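Local coordinates for Low molecular weight phosphotyrosine protein phosphatase 1 (Drosophila melanogaster, PDB 7CUY) that probably dephosphorylates tyrosine-phosphorylated proteins, small aryl phosphates and acyl phosphates, as a small cytoplasmic phosphatase, at residues 17-21 with 64-68; 20-24 with 36-40; 58-64 with 134-138. One frame throughout, in Å; residues are numbered along the deposited sequence.

Interaction 1: residues 17-21 with 64-68; sequences PIAEV and LKCTH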
loop_
_atom_site.group_PDB
_atom_site.type_symbol
_atom_site.label_atom_id
_atom_site.label_comp_id
_atom_site.label_asym_id
_atom_site.label_seq_id
_atom_site.Cartn_x
_atom_site.Cartn_y
_atom_site.Cartn_z
ATOM N N PRO A 17 1.053 -0.518 5.224
ATOM C CA PRO A 17 1.460 -1.843 5.714
ATOM C C PRO A 17 0.367 -2.874 5.539
ATOM O O PRO A 17 0.670 -4.034 5.253
ATOM C CB PRO A 17 1.781 -1.603 7.199
ATOM C CG PRO A 17 2.016 -0.171 7.322
ATOM C CD PRO A 17 1.115 0.480 6.309
ATOM N N ILE A 18 -0.896 -2.478 5.703
ATOM C CA ILE A 18 -2.005 -3.370 5.388
ATOM C C ILE A 18 -1.981 -3.717 3.906
ATOM O O ILE A 18 -2.043 -4.889 3.525
ATOM C CB ILE A 18 -3.343 -2.720 5.802
ATOM C CG1 ILE A 18 -3.502 -2.700 7.326
ATOM C CG2 ILE A 18 -4.534 -3.399 5.128
ATOM C CD1 ILE A 18 -4.685 -1.817 7.804
ATOM N N ALA A 19 -1.870 -2.693 3.045
ATOM C CA ALA A 19 -1.860 -2.922 1.604
ATOM C C ALA A 19 -0.685 -3.802 1.197
ATOM O O ALA A 19 -0.811 -4.658 0.311
ATOM C CB ALA A 19 -1.828 -1.579 0.854
ATOM N N GLU A 20 0.464 -3.620 1.838
ATOM C CA GLU A 20 1.595 -4.490 1.555
ATOM C C GLU A 20 1.303 -5.924 1.970
ATOM O O GLU A 20 1.568 -6.864 1.216
ATOM C CB GLU A 20 2.846 -3.984 2.262
ATOM C CG GLU A 20 4.020 -4.938 2.081
ATOM C CD GLU A 20 5.159 -4.634 3.010
ATOM O OE1 GLU A 20 5.030 -3.704 3.841
ATOM O OE2 GLU A 20 6.193 -5.304 2.887
ATOM N N VAL A 21 0.755 -6.116 3.169
ATOM C CA VAL A 21 0.503 -7.477 3.636
ATOM C C VAL A 21 -0.616 -8.129 2.818
ATOM O O VAL A 21 -0.552 -9.326 2.475
ATOM C CB VAL A 21 0.184 -7.466 5.142
ATOM C CG1 VAL A 21 -0.375 -8.809 5.562
ATOM C CG2 VAL A 21 1.431 -7.150 5.954
ATOM N N LEU A 64 -3.382 -12.650 9.389
ATOM C CA LEU A 64 -2.189 -12.151 8.730
ATOM C C LEU A 64 -1.258 -11.547 9.765
ATOM O O LEU A 64 -1.680 -11.169 10.854
ATOM C CB LEU A 64 -2.546 -11.111 7.669
ATOM C CG LEU A 64 -3.249 -11.771 6.501
ATOM C CD1 LEU A 64 -3.985 -10.727 5.679
ATOM C CD2 LEU A 64 -2.239 -12.567 5.658
ATOM N N LYS A 65 0.017 -11.462 9.413
ATOM C CA LYS A 65 1.033 -10.936 10.305
ATOM C C LYS A 65 1.736 -9.756 9.650
ATOM O O LYS A 65 1.860 -9.682 8.422
ATOM C CB LYS A 65 2.072 -12.004 10.700
ATOM C CG LYS A 65 1.665 -12.831 11.915
ATOM C CD LYS A 65 2.858 -13.512 12.615
ATOM C CE LYS A 65 2.574 -14.994 12.876
ATOM N NZ LYS A 65 2.332 -15.309 14.317
ATOM N N CYS A 66 2.214 -8.844 10.490
ATOM C CA CYS A 66 2.879 -7.633 10.031
ATOM C C CYS A 66 4.130 -7.418 10.866
ATOM O O CYS A 66 4.043 -7.044 12.041
ATOM C CB CYS A 66 1.953 -6.423 10.129
ATOM S SG CYS A 66 2.711 -4.937 9.488
ATOM N N THR A 67 5.287 -7.621 10.254
ATOM C CA THR A 67 6.572 -7.449 10.916
ATOM C C THR A 67 7.377 -6.344 10.245
ATOM O O THR A 67 8.608 -6.350 10.257
ATOM C CB THR A 67 7.344 -8.762 10.908
ATOM O OG1 THR A 67 7.684 -9.085 9.556
ATOM C CG2 THR A 67 6.472 -9.862 11.471
ATOM N N HIS A 68 6.684 -5.397 9.644
ATOM C CA HIS A 68 7.333 -4.400 8.822
ATOM C C HIS A 68 7.893 -3.283 9.704
ATOM O O HIS A 68 7.352 -2.968 10.769
ATOM C CB HIS A 68 6.320 -3.917 7.773
ATOM C CG HIS A 68 6.456 -2.487 7.373
ATOM N ND1 HIS A 68 7.282 -2.074 6.344
ATOM C CD2 HIS A 68 5.839 -1.372 7.838
ATOM C CE1 HIS A 68 7.179 -0.763 6.207
ATOM N NE2 HIS A 68 6.312 -0.313 7.104
#
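Just after the phosphate-binding P-loop, Pro17, Glu20 and Val21 on the first turns of helix 15-29 face Leu64, Cys66 and His68 of the extended loop that follows helix 53-61. The P-loop carries the probable nucleophile Cys9 and ends at Arg15, so this contact lies close behind the active site, and the side chain of Pro17 is about 5 Å from that of Cys9. Packing does the work here; no hydrogen bond crosses between the two segments.

Val21 covers the most surface. Its two methyls straddle the backbone carbonyl of Lys65, with CG2 3.6 Å from Lys65 O, while CG1 also rests 3.8 Å from Leu64 CB. The valine and leucine side chains lie alongside and point opposite ways. One turn earlier on the helix, the Pro17 ring meets Cys66 and His68. Its CB lies 4.1 Å from Cys66 SG, which reaches that far because the sulfur stands opposite the backbone N (chi1 -177°). The adjacent CG meets His68 CD2 at 4.0 Å.

The polar ends have their strongest partners outside this pairing. His68 NE2 bonds Asn12 OD1 in the P-loop, and Glu20 OE1 is taken by Ser39 OG. A linkage of this kind between loop histidine and P-loop asparagine is consistent with the polar network behind the P-loop in relatives. What remains between Glu20 and His68 is mere proximity: OE1 sits 3.7 Å from ND1, with the carboxylate plane turned 85° from the imidazole.

Interaction 2: residues 20-24 with 36-40; sequences EVVMV and EVDSA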
loop_
_atom_site.group_PDB
_atom_site.type_symbol
_atom_site.label_atom_id
_atom_site.label_comp_id
_atom_site.label_asym_id
_atom_site.label_seq_id
_atom_site.Cartn_x
_atom_site.Cartn_y
_atom_site.Cartn_z
ATOM N N GLU A 20 0.464 -3.620 1.838
ATOM C CA GLU A 20 1.595 -4.490 1.555
ATOM C C GLU A 20 1.303 -5.924 1.970
ATOM O O GLU A 20 1.568 -6.864 1.216
ATOM C CB GLU A 20 2.846 -3.984 2.262
ATOM C CG GLU A 20 4.020 -4.938 2.081
ATOM C CD GLU A 20 5.159 -4.634 3.010
ATOM O OE1 GLU A 20 5.030 -3.704 3.841
ATOM O OE2 GLU A 20 6.193 -5.304 2.887
ATOM N N VAL A 21 0.755 -6.116 3.169
ATOM C CA VAL A 21 0.503 -7.477 3.636
ATOM C C VAL A 21 -0.616 -8.129 2.818
ATOM O O VAL A 21 -0.552 -9.326 2.475
ATOM C CB VAL A 21 0.184 -7.466 5.142
ATOM C CG1 VAL A 21 -0.375 -8.809 5.562
ATOM C CG2 VAL A 21 1.431 -7.150 5.954
ATOM N N VAL A 22 -1.657 -7.361 2.487
ATOM C CA VAL A 22 -2.746 -7.922 1.700
ATOM C C VAL A 22 -2.253 -8.290 0.305
ATOM O O VAL A 22 -2.640 -9.328 -0.246
ATOM C CB VAL A 22 -3.939 -6.944 1.662
ATOM C CG1 VAL A 22 -4.946 -7.356 0.615
ATOM C CG2 VAL A 22 -4.613 -6.865 3.027
ATOM N N MET A 23 -1.369 -7.470 -0.281
ATOM C CA MET A 23 -0.888 -7.783 -1.627
ATOM C C MET A 23 -0.082 -9.078 -1.621
ATOM O O MET A 23 -0.248 -9.925 -2.511
ATOM C CB MET A 23 -0.061 -6.623 -2.182
ATOM C CG MET A 23 0.371 -6.755 -3.653
ATOM S SD MET A 23 -0.954 -6.387 -4.856
ATOM C CE MET A 23 -1.421 -8.018 -5.297
ATOM N N VAL A 24 0.768 -9.266 -0.609
ATOM C CA VAL A 24 1.553 -10.492 -0.525
ATOM C C VAL A 24 0.634 -11.696 -0.346
ATOM O O VAL A 24 0.792 -12.716 -1.017
ATOM C CB VAL A 24 2.598 -10.390 0.601
ATOM C CG1 VAL A 24 3.196 -11.749 0.903
ATOM C CG2 VAL A 24 3.693 -9.449 0.171
ATOM N N GLU A 36 7.530 -8.982 -6.004
ATOM C CA GLU A 36 7.976 -8.546 -4.684
ATOM C C GLU A 36 7.189 -7.308 -4.273
ATOM O O GLU A 36 6.856 -6.475 -5.116
ATOM C CB GLU A 36 9.486 -8.259 -4.704
ATOM C CG GLU A 36 10.028 -7.432 -3.537
ATOM C CD GLU A 36 11.317 -6.667 -3.902
ATOM O OE1 GLU A 36 12.332 -7.331 -4.238
ATOM O OE2 GLU A 36 11.304 -5.412 -3.859
ATOM N N VAL A 37 6.868 -7.208 -2.985
ATOM C CA VAL A 37 6.056 -6.129 -2.440
ATOM C C VAL A 37 6.786 -5.505 -1.253
ATOM O O VAL A 37 7.336 -6.217 -0.414
ATOM C CB VAL A 37 4.663 -6.625 -2.001
ATOM C CG1 VAL A 37 3.730 -5.443 -1.747
ATOM C CG2 VAL A 37 4.058 -7.585 -3.046
ATOM N N ASP A 38 6.759 -4.175 -1.169
ATOM C CA ASP A 38 7.379 -3.413 -0.090
ATOM C C ASP A 38 6.430 -2.267 0.221
ATOM O O ASP A 38 5.442 -2.064 -0.494
ATOM C CB ASP A 38 8.775 -2.938 -0.507
ATOM C CG ASP A 38 9.621 -2.398 0.666
ATOM O OD1 ASP A 38 9.380 -2.767 1.839
ATOM O OD2 ASP A 38 10.570 -1.613 0.391
ATOM N N SER A 39 6.688 -1.528 1.302
ATOM C CA SER A 39 5.917 -0.311 1.554
ATOM C C SER A 39 6.829 0.759 2.151
ATOM O O SER A 39 7.892 0.449 2.687
ATOM C CB SER A 39 4.708 -0.570 2.473
ATOM O OG SER A 39 5.127 -0.985 3.765
ATOM N N ALA A 40 6.426 2.027 2.035
ATOM C CA ALA A 40 7.221 3.094 2.642
ATOM C C ALA A 40 6.367 4.345 2.840
ATOM O O ALA A 40 5.214 4.416 2.399
ATOM C CB ALA A 40 8.468 3.407 1.806
HETATM O O HOH W 1 6.973 -7.813 1.639
HETATM O O HOH W 2 8.689 -4.581 3.429
#
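Glu20 reaches from helix 15-29 to Ser39 on strand 35-41, where Ser39 OG donates a 2.7 Å hydrogen bond to Glu20 OE1. The hydroxyl comes in 43° out of the carboxylate plane, and Ser39 OG is also hydrogen-bonded to Asn12 ND2 of the P-loop.

The tight part is built round Val37. The extended Glu20 chain runs alongside it, CG 3.9 Å from Val37 CG1. Met23 crosses it at about a right angle, its CG 3.8 Å from Val37 CG2, before a bend at chi2 (78°) carries the sulfur away. Val24 CG2 closes in at 3.7 Å from Val37 CB.

The other carboxylate oxygen, OE2, faces a wet side. It receives two waters: one also donates to Val37 O, the other to Asp38 OD1. The latter water sits between two like charges, Glu20 OE2 and Asp38 OD1 being 4.2 Å apart, and probably eases their repulsion; Asp38 OD2 has its own salt bridge to Arg71.

Segments 20-24 and 36-40 run antiparallel, their axes 8.1 Å apart at closest approach, as helix and second strand of the beta-alpha-beta unit 3-9, 15-29, 35-41. Strand 35-41 bonds to strand 3-9 at the sheet edge, while helix 132-153 packs against Met23.

Interaction 3: residues 58-64 with 134-138; sequences TLQKHGL and FETAY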
loop_
_atom_site.group_PDB
_atom_site.type_symbol
_atom_site.label_atom_id
_atom_site.label_comp_id
_atom_site.label_asym_id
_atom_site.label_seq_id
_atom_site.Cartn_x
_atom_site.Cartn_y
_atom_site.Cartn_z
ATOM N N THR A 58 -5.771 -5.553 13.198
ATOM C CA THR A 58 -6.699 -5.800 12.097
ATOM C C THR A 58 -6.222 -6.955 11.226
ATOM O O THR A 58 -7.022 -7.802 10.814
ATOM C CB THR A 58 -6.873 -4.543 11.244
ATOM O OG1 THR A 58 -7.515 -3.528 12.016
ATOM C CG2 THR A 58 -7.712 -4.854 10.031
ATOM N N LEU A 59 -4.923 -6.997 10.916
ATOM C CA LEU A 59 -4.416 -8.089 10.090
ATOM C C LEU A 59 -4.550 -9.433 10.815
ATOM O O LEU A 59 -5.017 -10.414 10.223
ATOM C CB LEU A 59 -2.962 -7.812 9.687
ATOM C CG LEU A 59 -2.814 -6.648 8.700
ATOM C CD1 LEU A 59 -1.345 -6.178 8.532
ATOM C CD2 LEU A 59 -3.445 -7.013 7.345
ATOM N N GLN A 60 -4.168 -9.476 12.103
ATOM C CA GLN A 60 -4.379 -10.655 12.947
ATOM C C GLN A 60 -5.814 -11.158 12.880
ATOM O O GLN A 60 -6.055 -12.356 12.708
ATOM C CB GLN A 60 -4.032 -10.333 14.396
ATOM C CG GLN A 60 -2.573 -10.109 14.679
ATOM C CD GLN A 60 -2.248 -10.363 16.135
ATOM O OE1 GLN A 60 -2.891 -9.804 17.027
ATOM N NE2 GLN A 60 -1.249 -11.212 16.388
ATOM N N LYS A 61 -6.783 -10.251 13.034
ATOM C CA LYS A 61 -8.190 -10.617 12.910
ATOM C C LYS A 61 -8.440 -11.443 11.659
ATOM O O LYS A 61 -9.316 -12.318 11.650
ATOM C CB LYS A 61 -9.050 -9.353 12.894
ATOM C CG LYS A 61 -10.528 -9.567 12.630
ATOM C CD LYS A 61 -11.190 -8.265 12.151
ATOM C CE LYS A 61 -12.722 -8.298 12.267
ATOM N NZ LYS A 61 -13.204 -8.267 13.683
ATOM N N HIS A 62 -7.666 -11.198 10.603
ATOM C CA HIS A 62 -7.827 -11.904 9.343
ATOM C C HIS A 62 -6.708 -12.898 9.103
ATOM O O HIS A 62 -6.483 -13.308 7.961
ATOM C CB HIS A 62 -7.925 -10.906 8.191
ATOM C CG HIS A 62 -9.103 -9.994 8.300
ATOM N ND1 HIS A 62 -10.332 -10.303 7.760
ATOM C CD2 HIS A 62 -9.242 -8.781 8.882
ATOM C CE1 HIS A 62 -11.181 -9.322 8.009
ATOM N NE2 HIS A 62 -10.546 -8.389 8.694
ATOM N N GLY A 63 -6.004 -13.292 10.162
ATOM C CA GLY A 63 -5.008 -14.336 10.054
ATOM C C GLY A 63 -3.742 -13.930 9.340
ATOM O O GLY A 63 -3.078 -14.784 8.745
ATOM N N LEU A 64 -3.382 -12.650 9.389
ATOM C CA LEU A 64 -2.189 -12.151 8.730
ATOM C C LEU A 64 -1.258 -11.547 9.765
ATOM O O LEU A 64 -1.680 -11.169 10.854
ATOM C CB LEU A 64 -2.546 -11.111 7.669
ATOM C CG LEU A 64 -3.249 -11.771 6.501
ATOM C CD1 LEU A 64 -3.985 -10.727 5.679
ATOM C CD2 LEU A 64 -2.239 -12.567 5.658
ATOM N N PHE A 134 -9.370 1.051 10.061
ATOM C CA PHE A 134 -8.366 0.112 9.585
ATOM C C PHE A 134 -9.031 -1.070 8.899
ATOM O O PHE A 134 -8.551 -1.563 7.868
ATOM C CB PHE A 134 -7.500 -0.356 10.755
ATOM C CG PHE A 134 -6.634 0.733 11.352
ATOM C CD1 PHE A 134 -7.195 1.752 12.108
ATOM C CD2 PHE A 134 -5.253 0.712 11.187
ATOM C CE1 PHE A 134 -6.397 2.754 12.666
ATOM C CE2 PHE A 134 -4.445 1.706 11.738
ATOM C CZ PHE A 134 -5.012 2.717 12.485
ATOM N N GLU A 135 -10.143 -1.534 9.468
ATOM C CA GLU A 135 -10.892 -2.620 8.858
ATOM C C GLU A 135 -11.407 -2.222 7.483
ATOM O O GLU A 135 -11.379 -3.035 6.550
ATOM C CB GLU A 135 -12.032 -3.040 9.789
ATOM C CG GLU A 135 -13.126 -3.881 9.141
ATOM C CD GLU A 135 -12.675 -5.306 8.822
ATOM O OE1 GLU A 135 -11.598 -5.727 9.330
ATOM O OE2 GLU A 135 -13.404 -5.996 8.065
ATOM N N THR A 136 -11.857 -0.970 7.308
ATOM C CA THR A 136 -12.390 -0.636 5.987
ATOM C C THR A 136 -11.260 -0.494 4.972
ATOM O O THR A 136 -11.398 -0.932 3.823
ATOM C CB THR A 136 -13.291 0.614 6.020
ATOM O OG1 THR A 136 -12.604 1.767 5.516
ATOM C CG2 THR A 136 -13.778 0.895 7.398
ATOM N N ALA A 137 -10.121 0.069 5.389
ATOM C CA ALA A 137 -8.929 0.048 4.549
ATOM C C ALA A 137 -8.558 -1.381 4.149
ATOM O O ALA A 137 -8.212 -1.652 2.991
ATOM C CB ALA A 137 -7.765 0.717 5.281
ATOM N N TYR A 138 -8.598 -2.308 5.106
ATOM C CA TYR A 138 -8.311 -3.701 4.787
ATOM C C TYR A 138 -9.281 -4.229 3.728
ATOM O O TYR A 138 -8.861 -4.803 2.715
ATOM C CB TYR A 138 -8.355 -4.553 6.062
ATOM C CG TYR A 138 -8.252 -6.034 5.770
ATOM C CD1 TYR A 138 -7.022 -6.653 5.706
ATOM C CD2 TYR A 138 -9.393 -6.805 5.536
ATOM C CE1 TYR A 138 -6.908 -7.993 5.420
ATOM C CE2 TYR A 138 -9.291 -8.152 5.245
ATOM C CZ TYR A 138 -8.044 -8.742 5.189
ATOM O OH TYR A 138 -7.919 -10.089 4.903
#
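The backbones come nearest where the CA atoms of Thr58 and Glu135 stand 6.2 Å apart, at the C-terminal end of helix 53-61, which closes in a Schellman motif: Gly63 takes positive phi and Leu64 N and Gly63 N bond to Leu59 O and Gln60 O.

The His62 imidazole lies flat against the Tyr138 phenol in an offset stack, centroids 4.0 Å apart and planes 19° from parallel. Tyr138 CE2 sits over the middle of the imidazole. Glu135 approaches the same imidazole at its edge: His62 NE2 donates to the syn lone pair of Glu135 OE1 at 2.9 Å, and the N-H...O angle of 169° is close to straight. A bend at chi2 (72°) brings the carboxylate there. Leu64 CD1 meets the phenol at its edge, 4.0 Å from Tyr138 CE1, and Leu59 CD2 packs against Tyr138 CD1. At the buried end Thr58 OG1, bonded to Arg54 O, touches Phe134 CB at 3.4 Å.

With one face on the phenol and its NE2 held in plane, the imidazole has its rotation fixed. The carboxylate partner would tend to favour a protonated His62, though the nearby Lys61, its NZ 5.3 Å from Glu135 OE1, may temper this.

Overall arrangement
Helix 15-29 serves both interaction 1 and interaction 2: Glu20 takes part in both, while Val21 turns to the 64-68 loop alone of the two. Leu64 links interaction 1 to interaction 3, and Val22 CG2 reaches Tyr138 CE1 at 3.5 Å, so helix 132-153 completes the cluster. Interaction 1 is a surface contact made by packing alone, whereas interactions 2 and 3 are partly buried and each has a carboxylate as acceptor. In interaction 2 that carboxylate accepts from a serine and from two waters; in interaction 3 it grips a stacked imidazole, farther from the centre of the chain.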